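Local atomic coordinates of probable ubiquitin-conjugating enzyme E2-19 kDa (Caenorhabditis elegans, PDB entry 1PZV), a protein that probably catalyses the covalent attachment of ubiquitin to other proteins as an E2 conjugating enzyme, carrying ubiquitin as a thioester. Residues L7-Q11 / D62-K66. Coordinates in Å, arbitrary orientation, origin at the centre of the assembly. Residues are numbered along the deposited sequence.
Sequences LLKKQ and DYPQK
Residues 7-11 form one turn inside the amino-terminal helix 5-17, with phi/psi close to -65/-43 and a backbone hydrogen bond of 2.8 Å from Q11 N to L7 O. Facing it, residues 62-66 make a tight turn in the loop between strands 52-58 and 69-72. D62 has phi/psi of -113/44, Y63 and P64 lie at -29/-69 and -33/-57, Q65 at -104/57, and K66 is extended at 175/112. Weak backbone hydrogen bonds lie within it: K66 N to Y63 O at 2.9 Å and Q65 N to D62 O at 3.2 Å. The nearest CA pairs are L8 with Y63 (8.2 Å) and L7 with P64 (8.3 Å), so side chains fill the gap. Y63 reaches across it with chi1 t (171°) and chi2 -146°, its CA-to-CB bond directed toward the helix. L8 (m, t) starts sideways but brings CD2 to 3.4 Å from Y63 CD1. Y63 and P64 open the Tyr-Pro-x-x-Pro-Pro signature of E2 enzymes, and here it packs against the first helix of the UBC fold. Around the contact, F59 meets the Y63 ring edge-to-face and also touches L8, V115 of helix 115-127 touches both Y63 and Q11, and P64 O accepts a hydrogen bond from W109 NE1. At the more exposed border L7 (t, p) sets CD2 3.4 Å from P64 CG and 4.0 Å from Y63 CD1. One turn on from L7, Q11 (m, t) extends to the ring edge, where NE2 lies 2.8 Å from Y63 OH.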
# COMPACT_ATOMS: atom_id res chain seq x y z
N LEU A 7 -1.09 21.06 -1.77
CA LEU A 7 -0.56 20.14 -0.76
C LEU A 7 0.01 18.88 -1.40
O LEU A 7 1.09 18.41 -1.01
CB LEU A 7 -1.66 19.78 0.25
CG LEU A 7 -1.37 18.90 1.47
CD1 LEU A 7 -0.35 19.55 2.42
CD2 LEU A 7 -2.69 18.65 2.19
N LEU A 8 -0.70 18.33 -2.38
CA LEU A 8 -0.24 17.12 -3.07
C LEU A 8 1.03 17.38 -3.85
O LEU A 8 1.93 16.54 -3.88
CB LEU A 8 -1.31 16.58 -4.02
CG LEU A 8 -2.44 15.79 -3.35
CD1 LEU A 8 -3.41 15.24 -4.40
CD2 LEU A 8 -1.83 14.64 -2.55
N LYS A 9 1.13 18.55 -4.49
CA LYS A 9 2.34 18.86 -5.25
C LYS A 9 3.52 18.92 -4.29
O LYS A 9 4.62 18.45 -4.59
CB LYS A 9 2.19 20.19 -6.00
CG LYS A 9 1.21 20.14 -7.18
CD LYS A 9 0.99 21.52 -7.81
CE LYS A 9 -0.15 21.51 -8.85
NZ LYS A 9 -0.48 22.89 -9.37
N LYS A 10 3.28 19.49 -3.11
CA LYS A 10 4.31 19.61 -2.09
C LYS A 10 4.68 18.23 -1.56
O LYS A 10 5.86 17.90 -1.50
CB LYS A 10 3.81 20.52 -0.95
CG LYS A 10 4.71 20.56 0.28
CD LYS A 10 6.07 21.13 -0.03
CE LYS A 10 7.06 20.79 1.07
NZ LYS A 10 8.46 21.22 0.74
N GLN A 11 3.68 17.44 -1.19
CA GLN A 11 3.93 16.10 -0.66
C GLN A 11 4.62 15.18 -1.66
O GLN A 11 5.58 14.47 -1.31
CB GLN A 11 2.62 15.47 -0.16
CG GLN A 11 2.02 16.20 1.04
CD GLN A 11 0.86 15.47 1.68
OE1 GLN A 11 0.30 15.92 2.67
NE2 GLN A 11 0.50 14.33 1.12
N ASP A 62 -10.74 16.74 -2.14
CA ASP A 62 -10.58 17.33 -0.81
C ASP A 62 -9.63 16.49 0.06
O ASP A 62 -9.90 16.25 1.23
CB ASP A 62 -11.94 17.39 -0.13
CG ASP A 62 -12.70 16.07 -0.25
OD1 ASP A 62 -12.98 15.65 -1.40
OD2 ASP A 62 -13.00 15.45 0.79
N TYR A 63 -8.52 16.08 -0.54
CA TYR A 63 -7.52 15.24 0.11
C TYR A 63 -7.33 15.32 1.63
O TYR A 63 -7.64 14.36 2.35
CB TYR A 63 -6.16 15.45 -0.56
CG TYR A 63 -5.01 14.79 0.18
CD1 TYR A 63 -3.75 15.39 0.18
CD2 TYR A 63 -5.17 13.59 0.86
CE1 TYR A 63 -2.68 14.81 0.84
CE2 TYR A 63 -4.10 13.00 1.53
CZ TYR A 63 -2.86 13.62 1.52
OH TYR A 63 -1.78 13.07 2.17
N PRO A 64 -6.80 16.44 2.14
CA PRO A 64 -6.59 16.55 3.59
C PRO A 64 -7.63 15.81 4.44
O PRO A 64 -7.28 14.94 5.23
CB PRO A 64 -6.60 18.05 3.83
CG PRO A 64 -6.03 18.58 2.57
CD PRO A 64 -6.74 17.77 1.51
N GLN A 65 -8.90 16.14 4.26
CA GLN A 65 -9.96 15.51 5.05
C GLN A 65 -10.75 14.48 4.29
O GLN A 65 -11.96 14.57 4.18
CB GLN A 65 -10.93 16.55 5.62
CG GLN A 65 -11.42 17.57 4.62
CD GLN A 65 -10.81 18.94 4.87
OE1 GLN A 65 -10.99 19.88 4.08
NE2 GLN A 65 -10.06 19.06 5.98
N LYS A 66 -10.04 13.49 3.77
CA LYS A 66 -10.66 12.41 3.01
C LYS A 66 -9.52 11.55 2.50
O LYS A 66 -8.73 11.99 1.65
CB LYS A 66 -11.50 12.97 1.86
CG LYS A 66 -12.11 11.92 0.93
CD LYS A 66 -13.02 10.94 1.66
CE LYS A 66 -13.49 9.84 0.69
NZ LYS A 66 -14.37 8.84 1.34